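Local structure of sulfotransferase (Alicyclobacillus acidocaldarius subsp. acidocaldarius, 3RNL) at residues A[29-34]-A[206-211]; A[8-13]-A[83-88]. The protein probably transfers a sulfonate group to an acceptor, with a P-loop-type alpha-beta-alpha fold, and binds magnesium. One frame throughout, in Å; residues are numbered along the deposited sequence.

In the fold
Both contacts sit in the part of the fold where the first strand, its following helix and the edge of the parallel sheet come together. Their centres are about 11 Å apart, and their segments alternate along the chain: 8-13, 29-34, 83-88, then 206-211. Contact 2 pairs strand 11-13, central in the sheet, with strand 85-89; contact 1 holds the turn leading into the outermost strand 34-35 against the end of helix 195-206. The two meet directly, since Asp33 bonds through its backbone to Ala85 and through its carboxylate to the backbone of Arg84. The magnesium-bound turn is thus tied both to the sheet and to the end of helix 195-206.

Contact 1. Residues A[29-34]-A[206-211]; sequences SQHPDI and LGVSTD. With MG (magnesium ion), chain B.
The magnesium-binding turn that leads from helix 21-29 into the edge strand 34-35 is held here by an imidazole and a valine: His31, in the type I beta turn from His31 to Ile34, meets Val208 and Ser209 just beyond helix 195-206. His31 NE2 donates to Ser209 O at 2.8 Å, the acceptor lying close to the ring plane and the N-H pointing at a carbonyl lone pair. The other ring nitrogen, ND1, is used within the turn, where it accepts from Asp33 N at 2.9 Å, again in the ring plane. With both nitrogens engaged, the ring's rotation is fixed and ND1 is probably unprotonated. Setting CG of His31 anti to the backbone N (chi1 -166°) directs the ring toward 206-211, where Val208 CG2 lies over one face, offset toward the rim, 4.0 Å from the centroid in a CH-pi contact. An alanine in place of His31 would probably leave Ser209 O and Asp33 N without these mates and open a gap beside Val208 CG2.

The other methyl of Val208, CG1, rests against the Asp33 carboxylate, 3.6 Å from OD2. That oxygen also takes a bond from a water that in turn accepts from Ser209 N, while OD1 turns to the backbone N of Arg84. Ile34 CD1 touches Val208 CG2 at 4.1 Å and Leu206 CD1 at 4.2 Å, the isoleucine crossing both side chains at about a right angle.

The magnesium ion is gripped by three backbone carbonyls, Ser29 O, His31 O and Ile34 O, with three waters completing six ligands. Gly207, with positive phi, closes helix 195-206, and the whole combines a Schellman helix end with a metal site of backbone carbonyls from Ser29 and the beta turn that follows.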
ATOM      1  N   SER A  29      -4.302  10.409  10.972  0.58 15.58           N
ATOM      2  CA  SER A  29      -3.555  11.633  11.260  0.58 17.97           C
ATOM      3  C   SER A  29      -4.348  12.569  12.156  0.58 20.56           C
ATOM      4  O   SER A  29      -3.772  13.344  12.912  0.58 19.64           O
ATOM      5  CB  SER A  29      -3.192  12.373   9.970  0.58 17.07           C
ATOM      6  OG  SER A  29      -2.329  11.598   9.163  0.58 18.69           O
ATOM      7  N   GLN A  30      -5.671  12.503  12.062  1.00 18.14           N
ATOM      8  CA  GLN A  30      -6.530  13.377  12.866  1.00 17.44           C
ATOM      9  C   GLN A  30      -6.485  13.047  14.360  1.00 18.67           C
ATOM     10  O   GLN A  30      -6.842  13.884  15.190  1.00 18.43           O
ATOM     11  CB  GLN A  30      -7.978  13.299  12.401  1.00 19.44           C
ATOM     12  CG  GLN A  30      -8.209  13.744  10.969  1.00 20.94           C
ATOM     13  CD  GLN A  30      -9.633  13.485  10.544  1.00 25.36           C
ATOM     14  OE1 GLN A  30     -10.497  13.247  11.385  1.00 31.88           O
ATOM     15  NE2 GLN A  30      -9.887  13.522   9.240  1.00 27.16           N
ATOM     16  N   HIS A  31      -6.079  11.827  14.700  1.00 16.56           N
ATOM     17  CA  HIS A  31      -6.040  11.400  16.105  1.00 18.52           C
ATOM     18  C   HIS A  31      -4.980  12.209  16.858  1.00 18.96           C
ATOM     19  O   HIS A  31      -3.876  12.387  16.370  1.00 16.73           O
ATOM     20  CB  HIS A  31      -5.729   9.898  16.174  1.00 16.39           C
ATOM     21  CG  HIS A  31      -5.973   9.271  17.519  1.00 17.79           C
ATOM     22  ND1 HIS A  31      -5.251   9.614  18.644  1.00 18.20           N
ATOM     23  CD2 HIS A  31      -6.831   8.296  17.903  1.00 14.46           C
ATOM     24  CE1 HIS A  31      -5.666   8.886  19.669  1.00 18.94           C
ATOM     25  NE2 HIS A  31      -6.622   8.072  19.244  1.00 17.69           N
ATOM     26  N   PRO A  32      -5.306  12.707  18.058  1.00 18.96           N
ATOM     27  CA  PRO A  32      -4.316  13.544  18.755  1.00 21.01           C
ATOM     28  C   PRO A  32      -3.035  12.797  19.169  1.00 20.19           C
ATOM     29  O   PRO A  32      -2.017  13.445  19.407  1.00 21.44           O
ATOM     30  CB  PRO A  32      -5.086  14.045  19.998  1.00 21.92           C
ATOM     31  CG  PRO A  32      -6.197  13.050  20.190  1.00 27.23           C
ATOM     32  CD  PRO A  32      -6.577  12.596  18.798  1.00 23.78           C
ATOM     33  N   ASP A  33      -3.103  11.469  19.280  1.00 15.60           N
ATOM     34  CA  ASP A  33      -1.963  10.636  19.666  1.00 14.95           C
ATOM     35  C   ASP A  33      -1.210  10.004  18.485  1.00 15.99           C
ATOM     36  O   ASP A  33      -0.376   9.133  18.688  1.00 15.93           O
ATOM     37  CB  ASP A  33      -2.385   9.572  20.678  1.00 16.86           C
ATOM     38  CG  ASP A  33      -1.331   9.320  21.745  1.00 26.44           C
ATOM     39  OD1 ASP A  33      -0.306  10.047  21.797  1.00 25.47           O
ATOM     40  OD2 ASP A  33      -1.546   8.389  22.547  1.00 25.94           O
ATOM     41  N   ILE A  34      -1.574  10.372  17.259  1.00 15.56           N
ATOM     42  CA  ILE A  34      -0.910   9.814  16.074  1.00 13.22           C
ATOM     43  C   ILE A  34      -0.330  10.925  15.209  1.00 18.70           C
ATOM     44  O   ILE A  34      -1.022  11.900  14.910  1.00 15.83           O
ATOM     45  CB  ILE A  34      -1.916   9.031  15.214  1.00 14.53           C
ATOM     46  CG1 ILE A  34      -2.535   7.891  16.026  1.00 15.34           C
ATOM     47  CG2 ILE A  34      -1.245   8.483  13.941  1.00 13.52           C
ATOM     48  CD1 ILE A  34      -3.596   7.104  15.245  1.00 14.69           C
ATOM     49  N   LEU A 206      -2.582   0.120  17.276  1.00 12.39           N
ATOM     50  CA  LEU A 206      -1.470   1.039  17.518  1.00 13.24           C
ATOM     51  C   LEU A 206      -1.305   1.373  18.997  1.00 18.92           C
ATOM     52  O   LEU A 206      -0.348   2.033  19.378  1.00 22.10           O
ATOM     53  CB  LEU A 206      -1.637   2.334  16.709  1.00 13.68           C
ATOM     54  CG  LEU A 206      -1.588   2.124  15.187  1.00 13.27           C
ATOM     55  CD1 LEU A 206      -1.889   3.406  14.409  1.00 14.66           C
ATOM     56  CD2 LEU A 206      -0.231   1.522  14.751  1.00 15.55           C
ATOM     57  N   GLY A 207      -2.257   0.936  19.813  1.00 17.36           N
ATOM     58  CA  GLY A 207      -2.192   1.170  21.249  1.00 20.82           C
ATOM     59  C   GLY A 207      -2.465   2.616  21.635  1.00 28.50           C
ATOM     60  O   GLY A 207      -1.892   3.116  22.606  1.00 25.80           O
ATOM     61  N   VAL A 208      -3.322   3.300  20.880  1.00 18.89           N
ATOM     62  CA  VAL A 208      -3.766   4.628  21.287  1.00 16.83           C
ATOM     63  C   VAL A 208      -5.264   4.587  21.573  1.00 16.77           C
ATOM     64  O   VAL A 208      -5.924   3.578  21.305  1.00 18.87           O
ATOM     65  CB  VAL A 208      -3.457   5.700  20.214  1.00 20.52           C
ATOM     66  CG1 VAL A 208      -1.939   5.838  20.007  1.00 17.10           C
ATOM     67  CG2 VAL A 208      -4.169   5.373  18.878  1.00 15.75           C
ATOM     68  N   SER A 209      -5.817   5.697  22.055  1.00 18.08           N
ATOM     69  CA  SER A 209      -7.197   5.697  22.529  1.00 21.91           C
ATOM     70  C   SER A 209      -8.185   5.359  21.422  1.00 26.51           C
ATOM     71  O   SER A 209      -8.114   5.899  20.310  1.00 20.54           O
ATOM     72  CB  SER A 209      -7.569   7.049  23.149  1.00 21.33           C
ATOM     73  OG  SER A 209      -8.947   7.078  23.501  1.00 26.03           O
ATOM     74  N   THR A 210      -9.116   4.469  21.733  1.00 17.58           N
ATOM     75  CA  THR A 210     -10.172   4.153  20.784  1.00 19.68           C
ATOM     76  C   THR A 210     -11.348   5.112  20.918  1.00 24.48           C
ATOM     77  O   THR A 210     -12.331   4.984  20.182  1.00 22.96           O
ATOM     78  CB  THR A 210     -10.697   2.719  20.957  1.00 21.71           C
ATOM     79  OG1 THR A 210     -11.091   2.526  22.320  1.00 24.25           O
ATOM     80  CG2 THR A 210      -9.620   1.690  20.564  1.00 18.00           C
ATOM     81  N   ASP A 211     -11.280   6.099  21.807  1.00 23.11           N
ATOM     82  CA  ASP A 211     -12.450   6.946  21.837  1.00 29.69           C
ATOM     83  C   ASP A 211     -11.999   8.105  20.978  1.00 31.97           C
ATOM     84  O   ASP A 211     -11.524   9.138  21.451  1.00 31.18           O
ATOM     85  CB  ASP A 211     -12.631   7.397  23.288  1.00 30.63           C
ATOM     86  CG  ASP A 211     -13.785   8.369  23.478  1.00 40.76           C
ATOM     87  OD1 ASP A 211     -14.780   8.291  22.730  1.00 44.96           O
ATOM     88  OD2 ASP A 211     -13.694   9.208  24.401  1.00 41.91           O
TER
HETATM   89 MG    MG B 311      -2.602  13.632  14.990  1.00 20.84          MG
HETATM   90  O   HOH W   1      -4.238  15.513  15.480  1.00 26.54           O
HETATM   91  O   HOH W   2      -1.350  14.885  16.810  1.00 29.65           O
HETATM   92  O   HOH W   3      -4.215   7.773  23.157  1.00 19.51           O
HETATM   93  O   HOH W   4      -1.170  15.310  13.630  1.00 36.73           O

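Contact 2. Residues A[8-13]-A[83-88]; sequences RPNFFI and ERAVGE
Val86 O is gripped by two successive backbone N-H groups, those of Asn10 at 2.8 Å and Phe11 at 3.1 Å. The Asn10 donor lies in the carbonyl plane, although its N-H is rather bent, whereas that of Phe11 is tilted 30° from it. The Asn10 side chain extends this pairing back along the neighbouring strand. Its CG lies between the backbone N and the carbonyl carbon (chi1 59°), and the amide beyond it bonds twice to the other backbone: OD1 accepts from Val86 N at 2.9 Å, nearly straight at the hydrogen but with the donor tilted out of the carbonyl plane, and ND2 donates to Arg84 O at 2.9 Å with the acceptor exactly in the amide plane. The carboxamide thereby stands in for a peptide group before the strand begins, and the two bonds fix its rotation and tell its oxygen from its nitrogen.

Phe11 covers the backbone next to this. Gly87 CA sits over the centre of its ring, 3.5 Å from the centroid, in a CH-pi contact, and CE2 comes to 3.8 Å from Ala85 CB. A side chain on Gly87 would run into Phe11 CZ, and its absence lets the ring lie over Gly87. Ile34, from the outermost strand, packs on both Phe11 and Ala85.

Further on, Ile13 N donates to Glu88 O at 3.0 Å, while the bond from Glu88 N to Phe11 O is weak. Phe12 and Glu88 cross with ring and carboxylate planes 78° apart; Glu88 OE2 is bonded to the hydroxyls of Tyr73 and Tyr93. On its other flank strand 11-13 pairs with strand 111-116, placing it inside the parallel sheet of an alpha-beta-alpha, P-loop-type fold, as in sulfotransferases.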
ATOM      1  N   ARG A   8      11.007   9.318  15.711  1.00 20.41           N
ATOM      2  CA  ARG A   8      11.159   8.297  14.689  1.00 21.17           C
ATOM      3  C   ARG A   8       9.863   7.504  14.532  1.00 14.85           C
ATOM      4  O   ARG A   8       9.039   7.473  15.457  1.00 18.01           O
ATOM      5  CB  ARG A   8      12.354   7.396  14.998  1.00 28.29           C
ATOM      6  CG  ARG A   8      12.405   6.917  16.421  1.00 34.96           C
ATOM      7  CD  ARG A   8      11.434   5.779  16.617  1.00 51.01           C
ATOM      8  NE  ARG A   8      12.042   4.654  17.318  1.00 53.95           N
ATOM      9  CZ  ARG A   8      11.551   3.423  17.291  1.00 45.92           C
ATOM     10  NH1 ARG A   8      10.457   3.170  16.584  1.00 25.31           N
ATOM     11  NH2 ARG A   8      12.158   2.448  17.956  1.00 44.81           N
ATOM     12  N   PRO A   9       9.663   6.896  13.359  1.00 14.92           N
ATOM     13  CA  PRO A   9       8.422   6.152  13.108  1.00 14.19           C
ATOM     14  C   PRO A   9       8.373   4.844  13.887  1.00 17.24           C
ATOM     15  O   PRO A   9       9.404   4.184  14.092  1.00 16.43           O
ATOM     16  CB  PRO A   9       8.471   5.884  11.612  1.00 12.48           C
ATOM     17  CG  PRO A   9       9.953   5.836  11.297  1.00 13.25           C
ATOM     18  CD  PRO A   9      10.575   6.871  12.200  1.00 15.38           C
ATOM     19  N   ASN A  10       7.239   4.575  14.504  1.00 12.88           N
ATOM     20  CA  ASN A  10       6.938   3.239  15.006  1.00 12.54           C
ATOM     21  C   ASN A  10       5.876   2.402  14.284  1.00 11.26           C
ATOM     22  O   ASN A  10       5.505   1.332  14.777  1.00 11.42           O
ATOM     23  CB  ASN A  10       6.773   3.244  16.513  1.00 12.54           C
ATOM     24  CG  ASN A  10       5.676   4.168  16.953  1.00 12.59           C
ATOM     25  OD1 ASN A  10       4.786   4.486  16.179  1.00 13.91           O
ATOM     26  ND2 ASN A  10       5.741   4.616  18.201  1.00 20.17           N
ATOM     27  N   PHE A  11       5.300   2.937  13.213  1.00 10.86           N
ATOM     28  CA  PHE A  11       4.417   2.132  12.372  1.00 10.40           C
ATOM     29  C   PHE A  11       4.518   2.587  10.928  1.00 10.13           C
ATOM     30  O   PHE A  11       4.977   3.708  10.649  1.00 10.32           O
ATOM     31  CB  PHE A  11       2.959   2.115  12.896  1.00 10.41           C
ATOM     32  CG  PHE A  11       2.159   3.371  12.611  1.00 11.58           C
ATOM     33  CD1 PHE A  11       1.323   3.445  11.501  1.00 10.59           C
ATOM     34  CD2 PHE A  11       2.183   4.442  13.505  1.00 11.60           C
ATOM     35  CE1 PHE A  11       0.554   4.600  11.244  1.00 13.45           C
ATOM     36  CE2 PHE A  11       1.422   5.592  13.270  1.00 11.14           C
ATOM     37  CZ  PHE A  11       0.601   5.670  12.134  1.00 11.86           C
ATOM     38  N   PHE A  12       4.145   1.704  10.006  1.00  9.84           N
ATOM     39  CA  PHE A  12       4.208   2.043   8.591  1.00  9.69           C
ATOM     40  C   PHE A  12       2.952   1.564   7.924  1.00  9.60           C
ATOM     41  O   PHE A  12       2.456   0.486   8.234  1.00 11.51           O
ATOM     42  CB  PHE A  12       5.413   1.352   7.933  1.00  9.64           C
ATOM     43  CG  PHE A  12       6.729   1.760   8.538  1.00 11.40           C
ATOM     44  CD1 PHE A  12       7.381   2.897   8.097  1.00 10.65           C
ATOM     45  CD2 PHE A  12       7.312   1.007   9.539  1.00 13.39           C
ATOM     46  CE1 PHE A  12       8.581   3.284   8.660  1.00 11.42           C
ATOM     47  CE2 PHE A  12       8.529   1.384  10.098  1.00 16.47           C
ATOM     48  CZ  PHE A  12       9.159   2.526   9.659  1.00 15.78           C
ATOM     49  N   ILE A  13       2.441   2.376   7.006  1.00  9.69           N
ATOM     50  CA  ILE A  13       1.327   1.965   6.154  1.00  9.79           C
ATOM     51  C   ILE A  13       1.983   1.598   4.834  1.00  9.76           C
ATOM     52  O   ILE A  13       2.572   2.448   4.165  1.00 11.45           O
ATOM     53  CB  ILE A  13       0.330   3.117   5.969  1.00 11.64           C
ATOM     54  CG1 ILE A  13      -0.316   3.451   7.324  1.00 12.44           C
ATOM     55  CG2 ILE A  13      -0.744   2.737   4.943  1.00 13.59           C
ATOM     56  CD1 ILE A  13      -1.147   4.760   7.316  1.00 15.16           C
ATOM     57  N   GLU A  83       2.893  12.792  20.244  0.54 19.53           N
ATOM     58  CA  GLU A  83       2.224  11.584  19.759  0.54 18.40           C
ATOM     59  C   GLU A  83       2.957  10.285  20.081  0.54 20.74           C
ATOM     60  O   GLU A  83       4.166  10.175  19.873  0.54 23.47           O
ATOM     61  CB  GLU A  83       1.988  11.663  18.246  0.54 17.58           C
ATOM     62  CG  GLU A  83       1.111  12.834  17.811  0.54 18.64           C
ATOM     63  CD  GLU A  83       1.902  14.100  17.522  0.54 25.93           C
ATOM     64  OE1 GLU A  83       3.111  14.137  17.829  0.54 26.72           O
ATOM     65  OE2 GLU A  83       1.309  15.057  16.980  0.54 25.91           O
ATOM     66  N   ARG A  84       2.206   9.295  20.560  0.54 18.98           N
ATOM     67  CA  ARG A  84       2.762   7.984  20.879  0.54 18.87           C
ATOM     68  C   ARG A  84       2.990   7.151  19.625  0.54 19.57           C
ATOM     69  O   ARG A  84       3.961   6.400  19.545  0.54 21.45           O
ATOM     70  CB  ARG A  84       1.850   7.223  21.852  0.54 20.94           C
ATOM     71  CG  ARG A  84       1.953   7.704  23.294  0.54 32.04           C
ATOM     72  CD  ARG A  84       1.019   6.915  24.209  0.54 38.35           C
ATOM     73  NE  ARG A  84       1.121   5.473  23.995  0.54 43.38           N
ATOM     74  CZ  ARG A  84       1.879   4.655  24.721  0.54 47.13           C
ATOM     75  NH1 ARG A  84       2.607   5.128  25.723  0.54 48.15           N
ATOM     76  NH2 ARG A  84       1.902   3.358  24.445  0.54 46.47           N
ATOM     77  N   ALA A  85       2.092   7.290  18.650  1.00 15.21           N
ATOM     78  CA  ALA A  85       2.178   6.533  17.408  1.00 12.21           C
ATOM     79  C   ALA A  85       2.635   7.461  16.291  1.00 11.96           C
ATOM     80  O   ALA A  85       2.016   8.497  16.055  1.00 14.73           O
ATOM     81  CB  ALA A  85       0.824   5.925  17.057  1.00 14.20           C
ATOM     82  N   VAL A  86       3.716   7.085  15.610  1.00 11.49           N
ATOM     83  CA  VAL A  86       4.322   7.923  14.581  1.00 11.36           C
ATOM     84  C   VAL A  86       4.504   7.068  13.342  1.00 11.14           C
ATOM     85  O   VAL A  86       5.192   6.048  13.377  1.00 12.11           O
ATOM     86  CB  VAL A  86       5.706   8.480  15.052  1.00 11.82           C
ATOM     87  CG1 VAL A  86       6.375   9.293  13.929  1.00 13.13           C
ATOM     88  CG2 VAL A  86       5.533   9.363  16.287  1.00 15.87           C
ATOM     89  N   GLY A  87       3.985   7.509  12.202  1.00 10.37           N
ATOM     90  CA  GLY A  87       3.968   6.580  11.089  1.00  9.71           C
ATOM     91  C   GLY A  87       4.281   7.219   9.767  1.00 11.82           C
ATOM     92  O   GLY A  87       4.429   8.429   9.667  1.00 13.25           O
ATOM     93  N   GLU A  88       4.509   6.376   8.765  1.00 11.74           N
ATOM     94  CA  GLU A  88       4.909   6.860   7.459  1.00 13.84           C
ATOM     95  C   GLU A  88       4.285   5.941   6.432  1.00 12.50           C
ATOM     96  O   GLU A  88       4.203   4.735   6.657  1.00 13.18           O
ATOM     97  CB  GLU A  88       6.440   6.841   7.334  1.00 13.74           C
ATOM     98  CG  GLU A  88       6.972   7.512   6.061  1.00 14.84           C
ATOM     99  CD  GLU A  88       7.448   6.492   5.029  1.00 17.27           C
ATOM    100  OE1 GLU A  88       6.940   6.513   3.884  1.00 17.25           O
ATOM    101  OE2 GLU A  88       8.338   5.670   5.368  1.00 16.15           O
TER